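Local coordinates for protein dermonecrotic toxin (Pasteurella multocida, PDB 2EBF) that acts as a potent mitogen and osteolytic toxin, inducing bone resorption, and is associated with the severe progressive form of atrophic rhinitis in pigs, at residues Y370-Q376 / K525-V531; S505-S509 / G519-Y523; L397-S403 / Q496-A502. One frame throughout, in Å; residues are numbered along the deposited sequence.

Contact 1: Y370-Q376 / K525-V531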
loop_
_atom_site.group_PDB
_atom_site.type_symbol
_atom_site.label_atom_id
_atom_site.label_comp_id
_atom_site.label_asym_id
_atom_site.label_seq_id
_atom_site.Cartn_x
_atom_site.Cartn_y
_atom_site.Cartn_z
ATOM N N TYR A 370 16.666 9.853 -25.377
ATOM C CA TYR A 370 15.664 9.527 -24.359
ATOM C C TYR A 370 15.846 8.127 -23.784
ATOM O O TYR A 370 15.399 7.849 -22.667
ATOM C CB TYR A 370 14.249 9.671 -24.907
ATOM C CG TYR A 370 13.934 10.984 -25.586
ATOM C CD1 TYR A 370 14.550 12.176 -25.192
ATOM C CD2 TYR A 370 12.990 11.037 -26.610
ATOM C CE1 TYR A 370 14.244 13.389 -25.819
ATOM C CE2 TYR A 370 12.674 12.243 -27.240
ATOM C CZ TYR A 370 13.306 13.411 -26.838
ATOM O OH TYR A 370 12.993 14.597 -27.459
ATOM N N ARG A 371 16.485 7.254 -24.564
ATOM C CA ARG A 371 16.726 5.848 -24.194
ATOM C C ARG A 371 15.434 5.023 -24.169
ATOM O O ARG A 371 15.437 3.869 -23.757
ATOM C CB ARG A 371 17.455 5.736 -22.847
ATOM C CG ARG A 371 18.658 6.678 -22.690
ATOM C CD ARG A 371 19.917 6.050 -23.238
ATOM N NE ARG A 371 20.109 4.733 -22.643
ATOM C CZ ARG A 371 21.167 3.959 -22.836
ATOM N NH1 ARG A 371 22.169 4.363 -23.611
ATOM N NH2 ARG A 371 21.222 2.774 -22.242
ATOM N N GLY A 372 14.333 5.621 -24.614
ATOM C CA GLY A 372 13.072 4.905 -24.685
ATOM C C GLY A 372 11.943 5.741 -25.238
ATOM O O GLY A 372 12.038 6.970 -25.315
ATOM N N VAL A 373 10.875 5.055 -25.632
ATOM C CA VAL A 373 9.656 5.708 -26.082
ATOM C C VAL A 373 8.488 4.760 -25.846
ATOM O O VAL A 373 8.657 3.545 -25.867
ATOM C CB VAL A 373 9.741 6.162 -27.578
ATOM C CG1 VAL A 373 9.920 4.983 -28.517
ATOM C CG2 VAL A 373 8.515 6.995 -27.977
ATOM N N ALA A 374 7.313 5.322 -25.587
ATOM C CA ALA A 374 6.110 4.517 -25.455
ATOM C C ALA A 374 5.160 4.801 -26.602
ATOM O O ALA A 374 5.060 5.938 -27.088
ATOM C CB ALA A 374 5.417 4.768 -24.123
ATOM N N PHE A 375 4.461 3.751 -27.020
ATOM C CA PHE A 375 3.425 3.857 -28.026
ATOM C C PHE A 375 2.125 3.452 -27.385
ATOM O O PHE A 375 2.083 2.502 -26.600
ATOM C CB PHE A 375 3.651 2.855 -29.154
ATOM C CG PHE A 375 4.776 3.195 -30.076
ATOM C CD1 PHE A 375 6.063 2.723 -29.829
ATOM C CD2 PHE A 375 4.541 3.936 -31.227
ATOM C CE1 PHE A 375 7.110 3.012 -30.702
ATOM C CE2 PHE A 375 5.586 4.236 -32.108
ATOM C CZ PHE A 375 6.869 3.762 -31.845
ATOM N N GLN A 376 1.057 4.137 -27.765
ATOM C CA GLN A 376 -0.271 3.632 -27.496
ATOM C C GLN A 376 -0.445 2.203 -28.018
ATOM O O GLN A 376 0.145 1.779 -29.018
ATOM C CB GLN A 376 -1.336 4.528 -28.107
ATOM C CG GLN A 376 -2.746 4.154 -27.695
ATOM C CD GLN A 376 -3.792 4.813 -28.552
ATOM O OE1 GLN A 376 -3.652 4.907 -29.775
ATOM N NE2 GLN A 376 -4.861 5.257 -27.923
ATOM N N LYS A 525 10.698 8.756 -17.709
ATOM C CA LYS A 525 11.389 9.906 -18.305
ATOM C C LYS A 525 11.449 9.805 -19.841
ATOM O O LYS A 525 12.471 10.118 -20.455
ATOM C CB LYS A 525 12.809 10.075 -17.736
ATOM C CG LYS A 525 12.937 10.084 -16.198
ATOM C CD LYS A 525 13.456 8.760 -15.625
ATOM C CE LYS A 525 14.904 8.490 -16.007
ATOM N NZ LYS A 525 15.379 7.153 -15.523
ATOM N N ILE A 526 10.356 9.358 -20.449
ATOM C CA ILE A 526 10.283 9.190 -21.909
ATOM C C ILE A 526 9.013 9.854 -22.440
ATOM O O ILE A 526 8.156 10.222 -21.651
ATOM C CB ILE A 526 10.327 7.691 -22.311
ATOM C CG1 ILE A 526 9.142 6.920 -21.692
ATOM C CG2 ILE A 526 11.694 7.094 -21.927
ATOM C CD1 ILE A 526 9.063 5.444 -22.094
ATOM N N PRO A 527 8.903 10.044 -23.771
ATOM C CA PRO A 527 7.632 10.538 -24.316
ATOM C C PRO A 527 6.625 9.426 -24.639
ATOM O O PRO A 527 7.024 8.321 -25.030
ATOM C CB PRO A 527 8.066 11.241 -25.605
ATOM C CG PRO A 527 9.291 10.444 -26.075
ATOM C CD PRO A 527 9.932 9.867 -24.819
ATOM N N ALA A 528 5.334 9.715 -24.473
ATOM C CA ALA A 528 4.277 8.845 -25.013
ATOM C C ALA A 528 3.870 9.284 -26.413
ATOM O O ALA A 528 3.786 10.485 -26.707
ATOM C CB ALA A 528 3.067 8.818 -24.110
ATOM N N THR A 529 3.588 8.305 -27.265
ATOM C CA THR A 529 3.250 8.586 -28.663
ATOM C C THR A 529 2.063 7.769 -29.156
ATOM O O THR A 529 1.636 6.815 -28.508
ATOM C CB THR A 529 4.449 8.339 -29.616
ATOM O OG1 THR A 529 4.781 6.946 -29.638
ATOM C CG2 THR A 529 5.660 9.166 -29.220
ATOM N N VAL A 530 1.543 8.163 -30.316
ATOM C CA VAL A 530 0.446 7.463 -30.978
ATOM C C VAL A 530 0.676 7.520 -32.484
ATOM O O VAL A 530 1.341 8.431 -32.984
ATOM C CB VAL A 530 -0.954 8.116 -30.685
ATOM C CG1 VAL A 530 -1.442 7.800 -29.291
ATOM C CG2 VAL A 530 -0.924 9.630 -30.921
ATOM N N VAL A 531 0.113 6.557 -33.201
ATOM C CA VAL A 531 0.157 6.572 -34.660
ATOM C C VAL A 531 -1.255 6.815 -35.221
ATOM O O VAL A 531 -2.177 6.046 -34.950
ATOM C CB VAL A 531 0.814 5.279 -35.233
ATOM C CG1 VAL A 531 0.879 5.313 -36.766
ATOM C CG2 VAL A 531 2.218 5.099 -34.655
HETATM O O HOH W 1 -1.825 4.664 -31.766
#
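Thr-529 holds Ala-374 by one oxygen gripped twice: its backbone N lies 2.8 Å from Ala-374 O, and its hydroxyl OG1 also donates to Ala-374 O at 2.8 Å. The two donors come from opposite faces of the carbonyl plane. With chi1 at 66°, OG1 sits between the backbone N and the carbonyl carbon of Thr-529, a position that also places it over one face of the Phe-375 ring, 3.4 Å from CD2. Trp-537 donates to the same OG1 from the neighbouring strand, and its ring meets that of Phe-375 with planes nearly parallel. The strand pairing continues with Ala-374 N to Pro-527 O, at 3.1 Å and almost straight (173°), and with Gln-376 N to Thr-529 O.

Packing is close at the beginning of the pair as well. Ile-526 CG2 presses on Gly-372 O at 3.4 Å, a carbonyl buried here with no polar partner in the model, while Pro-527 CD meets Tyr-370 CD2 at 3.7 Å. The looser, partly exposed side is at Gln-376 and Val-530, where Val-530 CG1 lies against Gln-376 CB, 3.5 Å away, and a water bridges Gln-376 OE1 and Val-531 N. Adjacent strands that run the same way in register, here Ala-374 beside Ala-528 and Phe-375 beside Thr-529, are characteristic of the largely parallel sheet of an alpha/beta domain.

Contact 2: S505-S509 / G519-Y523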
loop_
_atom_site.group_PDB
_atom_site.type_symbol
_atom_site.label_atom_id
_atom_site.label_comp_id
_atom_site.label_asym_id
_atom_site.label_seq_id
_atom_site.Cartn_x
_atom_site.Cartn_y
_atom_site.Cartn_z
ATOM N N SER A 505 -4.478 5.072 -20.811
ATOM C CA SER A 505 -4.674 5.245 -19.363
ATOM C C SER A 505 -3.439 4.911 -18.504
ATOM O O SER A 505 -3.368 5.284 -17.324
ATOM C CB SER A 505 -5.863 4.406 -18.901
ATOM O OG SER A 505 -5.591 3.022 -19.033
ATOM N N LEU A 506 -2.477 4.197 -19.080
ATOM C CA LEU A 506 -1.265 3.843 -18.340
ATOM C C LEU A 506 -0.121 4.789 -18.685
ATOM O O LEU A 506 0.756 5.040 -17.861
ATOM C CB LEU A 506 -0.859 2.387 -18.627
ATOM C CG LEU A 506 -1.921 1.301 -18.385
ATOM C CD1 LEU A 506 -1.398 -0.060 -18.825
ATOM C CD2 LEU A 506 -2.377 1.259 -16.908
ATOM N N LEU A 507 -0.155 5.308 -19.907
ATOM C CA LEU A 507 0.939 6.088 -20.487
ATOM C C LEU A 507 1.222 7.390 -19.760
ATOM O O LEU A 507 2.339 7.605 -19.288
ATOM C CB LEU A 507 0.634 6.394 -21.957
ATOM C CG LEU A 507 0.578 5.202 -22.919
ATOM C CD1 LEU A 507 0.106 5.635 -24.296
ATOM C CD2 LEU A 507 1.943 4.570 -23.013
ATOM N N ASN A 508 0.206 8.256 -19.709
ATOM C CA ASN A 508 0.289 9.579 -19.088
ATOM C C ASN A 508 -0.468 9.637 -17.762
ATOM O O ASN A 508 -0.899 8.600 -17.248
ATOM C CB ASN A 508 -0.235 10.647 -20.062
ATOM C CG ASN A 508 0.753 10.938 -21.190
ATOM O OD1 ASN A 508 1.944 11.174 -20.948
ATOM N ND2 ASN A 508 0.262 10.921 -22.425
ATOM N N SER A 509 -0.629 10.839 -17.210
ATOM C CA SER A 509 -1.184 10.988 -15.864
ATOM C C SER A 509 -2.653 10.628 -15.801
ATOM O O SER A 509 -3.364 10.702 -16.804
ATOM C CB SER A 509 -0.946 12.395 -15.301
ATOM O OG SER A 509 0.445 12.685 -15.238
ATOM N N GLY A 519 2.058 8.875 -15.196
ATOM C CA GLY A 519 1.987 7.733 -16.089
ATOM C C GLY A 519 3.325 7.034 -16.204
ATOM O O GLY A 519 4.330 7.503 -15.652
ATOM N N LEU A 520 3.354 5.929 -16.940
ATOM C CA LEU A 520 4.600 5.170 -17.147
ATOM C C LEU A 520 5.681 6.076 -17.700
ATOM O O LEU A 520 6.862 5.950 -17.374
ATOM C CB LEU A 520 4.383 4.054 -18.169
ATOM C CG LEU A 520 3.673 2.755 -17.831
ATOM C CD1 LEU A 520 3.034 2.215 -19.101
ATOM C CD2 LEU A 520 4.650 1.732 -17.232
ATOM N N VAL A 521 5.237 6.997 -18.548
ATOM C CA VAL A 521 6.090 7.825 -19.364
ATOM C C VAL A 521 6.763 8.894 -18.498
ATOM O O VAL A 521 7.958 9.178 -18.653
ATOM C CB VAL A 521 5.210 8.317 -20.543
ATOM C CG1 VAL A 521 5.211 9.802 -20.769
ATOM C CG2 VAL A 521 5.440 7.478 -21.761
ATOM N N GLN A 522 6.009 9.442 -17.545
ATOM C CA GLN A 522 6.591 10.355 -16.553
ATOM C C GLN A 522 7.595 9.651 -15.654
ATOM O O GLN A 522 8.703 10.149 -15.451
ATOM C CB GLN A 522 5.502 11.035 -15.728
ATOM C CG GLN A 522 4.744 12.083 -16.507
ATOM C CD GLN A 522 3.773 11.490 -17.501
ATOM O OE1 GLN A 522 3.088 10.512 -17.205
ATOM N NE2 GLN A 522 3.685 12.096 -18.682
ATOM N N TYR A 523 7.217 8.498 -15.110
ATOM C CA TYR A 523 8.145 7.753 -14.269
ATOM C C TYR A 523 9.389 7.310 -15.020
ATOM O O TYR A 523 10.474 7.328 -14.454
ATOM C CB TYR A 523 7.472 6.554 -13.610
ATOM C CG TYR A 523 6.641 6.899 -12.397
ATOM C CD1 TYR A 523 7.245 7.235 -11.176
ATOM C CD2 TYR A 523 5.254 6.862 -12.457
ATOM C CE1 TYR A 523 6.477 7.544 -10.050
ATOM C CE2 TYR A 523 4.475 7.162 -11.332
ATOM C CZ TYR A 523 5.092 7.499 -10.138
ATOM O OH TYR A 523 4.317 7.797 -9.033
#
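Gln-522 and Asn-508 are joined by a nearly straight amide-to-amide bond, Gln-522 NE2 to Asn-508 OD1 at 3.0 Å and 172°. The donor uses a lone pair in the carbonyl plane of Asn-508, and OD1 in turn lies in the amide plane of Gln-522, although the two amides are turned 41° apart. The bend of Gln-522 at chi2 (75°) brings its amide back toward the start of its own helix, where OE1 accepts from Gly-519 N at 2.8 Å. Both ends of one amide are thereby engaged, which fixes its rotation, and Asn-508 ND2 is held in turn by Leu-540 O.

Two backbone bonds lie beside this pair. Leu-520 N donates to Leu-506 O at 2.9 Å, and Val-521 N donates to Leu-507 O at 3.1 Å. Further out the packing is close. Gly-519 CA approaches Leu-507 O to 3.2 Å in a CA-H...O contact, with the carbonyls of Leu-506 and Asn-508 crowding the same glycine. Val-521 CB rests on Leu-507 O, and Leu-520 CD1 covers Leu-506 CB at 3.9 Å.

The last carbonyls of helix 504-507 thus take up the first amides of helix 520-524. That second helix starts with Gly-519 at the N-cap and Gln-522 as the N3 acceptor, one half of a capping box.

Contact 3: L397-S403 / Q496-A502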
loop_
_atom_site.group_PDB
_atom_site.type_symbol
_atom_site.label_atom_id
_atom_site.label_comp_id
_atom_site.label_asym_id
_atom_site.label_seq_id
_atom_site.Cartn_x
_atom_site.Cartn_y
_atom_site.Cartn_z
ATOM N N LEU A 397 18.205 -0.470 -29.818
ATOM C CA LEU A 397 17.052 -1.088 -29.130
ATOM C C LEU A 397 17.445 -2.428 -28.504
ATOM O O LEU A 397 17.989 -3.295 -29.187
ATOM C CB LEU A 397 15.879 -1.311 -30.103
ATOM C CG LEU A 397 14.622 -1.993 -29.551
ATOM C CD1 LEU A 397 13.795 -1.017 -28.704
ATOM C CD2 LEU A 397 13.786 -2.592 -30.681
ATOM N N THR A 398 17.173 -2.591 -27.211
ATOM C CA THR A 398 17.511 -3.847 -26.524
ATOM C C THR A 398 16.278 -4.641 -26.118
ATOM O O THR A 398 16.347 -5.860 -25.977
ATOM C CB THR A 398 18.382 -3.616 -25.252
ATOM O OG1 THR A 398 17.705 -2.730 -24.357
ATOM C CG2 THR A 398 19.740 -3.023 -25.613
ATOM N N GLU A 399 15.150 -3.955 -25.935
ATOM C CA GLU A 399 13.985 -4.580 -25.313
ATOM C C GLU A 399 12.644 -3.960 -25.725
ATOM O O GLU A 399 12.526 -2.741 -25.884
ATOM C CB GLU A 399 14.142 -4.523 -23.787
ATOM C CG GLU A 399 13.200 -5.430 -23.019
ATOM C CD GLU A 399 13.686 -5.721 -21.602
ATOM O OE1 GLU A 399 14.739 -5.175 -21.203
ATOM O OE2 GLU A 399 13.012 -6.506 -20.890
ATOM N N ILE A 400 11.642 -4.826 -25.875
ATOM C CA ILE A 400 10.250 -4.438 -26.113
ATOM C C ILE A 400 9.406 -4.858 -24.910
ATOM O O ILE A 400 9.511 -5.988 -24.435
ATOM C CB ILE A 400 9.679 -5.124 -27.385
ATOM C CG1 ILE A 400 10.471 -4.701 -28.631
ATOM C CG2 ILE A 400 8.171 -4.840 -27.544
ATOM C CD1 ILE A 400 10.440 -5.722 -29.761
ATOM N N ALA A 401 8.564 -3.951 -24.426
ATOM C CA ALA A 401 7.735 -4.242 -23.266
ATOM C C ALA A 401 6.290 -3.893 -23.552
ATOM O O ALA A 401 6.011 -2.884 -24.200
ATOM C CB ALA A 401 8.234 -3.481 -22.046
ATOM N N ILE A 402 5.382 -4.735 -23.077
ATOM C CA ILE A 402 3.963 -4.507 -23.270
ATOM C C ILE A 402 3.190 -4.745 -21.975
ATOM O O ILE A 402 3.460 -5.700 -21.238
ATOM C CB ILE A 402 3.368 -5.317 -24.483
ATOM C CG1 ILE A 402 2.853 -6.713 -24.084
ATOM C CG2 ILE A 402 4.353 -5.365 -25.669
ATOM C CD1 ILE A 402 3.883 -7.653 -23.497
ATOM N N SER A 403 2.233 -3.860 -21.712
ATOM C CA SER A 403 1.375 -3.969 -20.544
ATOM C C SER A 403 0.187 -4.910 -20.778
ATOM O O SER A 403 -0.501 -5.283 -19.830
ATOM C CB SER A 403 0.884 -2.580 -20.132
ATOM O OG SER A 403 0.123 -2.009 -21.175
ATOM N N GLN A 496 20.065 -0.045 -21.279
ATOM C CA GLN A 496 18.821 -0.483 -21.902
ATOM C C GLN A 496 18.234 0.629 -22.751
ATOM O O GLN A 496 18.180 1.786 -22.327
ATOM C CB GLN A 496 17.796 -0.930 -20.854
ATOM C CG GLN A 496 18.237 -2.130 -20.025
ATOM C CD GLN A 496 17.097 -2.793 -19.260
ATOM O OE1 GLN A 496 15.937 -2.361 -19.327
ATOM N NE2 GLN A 496 17.425 -3.861 -18.531
ATOM N N LYS A 497 17.821 0.258 -23.960
ATOM C CA LYS A 497 17.075 1.137 -24.853
ATOM C C LYS A 497 15.820 0.371 -25.240
ATOM O O LYS A 497 15.895 -0.680 -25.865
ATOM C CB LYS A 497 17.904 1.488 -26.089
ATOM C CG LYS A 497 19.091 2.390 -25.797
ATOM C CD LYS A 497 19.961 2.566 -27.032
ATOM C CE LYS A 497 20.990 3.673 -26.844
ATOM N NZ LYS A 497 21.848 3.792 -28.057
ATOM N N PHE A 498 14.667 0.875 -24.820
ATOM C CA PHE A 498 13.453 0.082 -24.883
ATOM C C PHE A 498 12.317 0.812 -25.583
ATOM O O PHE A 498 12.345 2.037 -25.742
ATOM C CB PHE A 498 13.016 -0.329 -23.469
ATOM C CG PHE A 498 12.720 0.840 -22.567
ATOM C CD1 PHE A 498 11.437 1.373 -22.498
ATOM C CD2 PHE A 498 13.736 1.428 -21.805
ATOM C CE1 PHE A 498 11.157 2.461 -21.669
ATOM C CE2 PHE A 498 13.463 2.525 -20.980
ATOM C CZ PHE A 498 12.176 3.040 -20.919
ATOM N N VAL A 499 11.317 0.034 -25.985
ATOM C CA VAL A 499 10.039 0.553 -26.447
ATOM C C VAL A 499 8.940 -0.121 -25.624
ATOM O O VAL A 499 9.004 -1.325 -25.372
ATOM C CB VAL A 499 9.830 0.251 -27.953
ATOM C CG1 VAL A 499 8.413 0.583 -28.377
ATOM C CG2 VAL A 499 10.865 0.993 -28.816
ATOM N N VAL A 500 7.940 0.649 -25.194
ATOM C CA VAL A 500 6.816 0.096 -24.435
ATOM C C VAL A 500 5.512 0.341 -25.175
ATOM O O VAL A 500 5.302 1.423 -25.727
ATOM C CB VAL A 500 6.673 0.723 -23.013
ATOM C CG1 VAL A 500 5.746 -0.130 -22.115
ATOM C CG2 VAL A 500 7.996 0.874 -22.351
ATOM N N PHE A 501 4.641 -0.665 -25.170
ATOM C CA PHE A 501 3.288 -0.530 -25.695
ATOM C C PHE A 501 2.293 -0.667 -24.557
ATOM O O PHE A 501 2.295 -1.669 -23.840
ATOM C CB PHE A 501 3.013 -1.590 -26.765
ATOM C CG PHE A 501 3.841 -1.421 -28.001
ATOM C CD1 PHE A 501 3.379 -0.634 -29.058
ATOM C CD2 PHE A 501 5.089 -2.040 -28.108
ATOM C CE1 PHE A 501 4.138 -0.466 -30.203
ATOM C CE2 PHE A 501 5.864 -1.886 -29.258
ATOM C CZ PHE A 501 5.397 -1.096 -30.307
ATOM N N ALA A 502 1.436 0.337 -24.405
ATOM C CA ALA A 502 0.509 0.380 -23.282
ATOM C C ALA A 502 -0.737 1.188 -23.595
ATOM O O ALA A 502 -0.706 2.093 -24.433
ATOM C CB ALA A 502 1.206 0.949 -22.041
#
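Two neighbouring parallel strands, 399-402 and 498-502, pair near the middle of the six-stranded mixed sheet of the C2 region, their axes only 15° apart. Regular alternation is plain in the backbone: Val-499 N donates to Glu-399 O, Ala-401 N to Val-499 O at 2.8 Å, Phe-501 N to Ala-401 O at 2.8 Å, and Ser-403 N to Phe-501 O.

Before the strands begin, Thr-398 and Lys-497 clasp each other. Thr-398 N points at Lys-497 O in a short, straight bond (2.7 Å, 176°), and Lys-497 N returns the favour to the hydroxyl OG1 of Thr-398 at 3.0 Å. Glu-399 N adds a weak third bond to that same Lys-497 O. The carboxylate of Glu-399 turns elsewhere, to a salt bridge with Arg-458 on the strand beyond.

One face of the sheet carries Ile-400, Ile-402, Val-499 and Phe-501. Ile-400 CG2 meets the Phe-501 ring at its edge, 4.1 Å from CE2, whereas Ile-402 CG2 approaches the ring and CB of Phe-501 obliquely. Leu-397, with CG anti to the backbone N (chi1 178°), swings CD1 across Val-499 CG2 at 3.6 Å. Phe-385 meets the Phe-501 ring edge-to-face. On the other face Ala-401 CB lies 4.2 Å from Val-500 CG1. Parallel strands with helices 379-387 and 442-452 packed on the greasy Ile-400 and Phe-501 face are consistent with an alpha/beta fold.

All three contacts belong to one alpha/beta unit of the C2 region. Contacts 1 and 3, with centres about 9 Å apart, share the sheet: strand 372-376 lies between 528-531 and 498-502, and Phe-375 N probably bonds to Val-500 O at 2.8 Å. Contact 2 lies about 10 Å from contact 1 and 14 Å from contact 3, centre to centre, and packs its helix ends on the sheet: Val-521 CG2 reaches Ala-374 CB at 3.6 Å, and Leu-520 CD1 reaches Ala-502 CB at 3.7 Å. None of these segments contributes to the phosphonate pocket, formed by Gly-624 to Ser-628 in the separate C3 region; the contacts are structural packing within the C2 region.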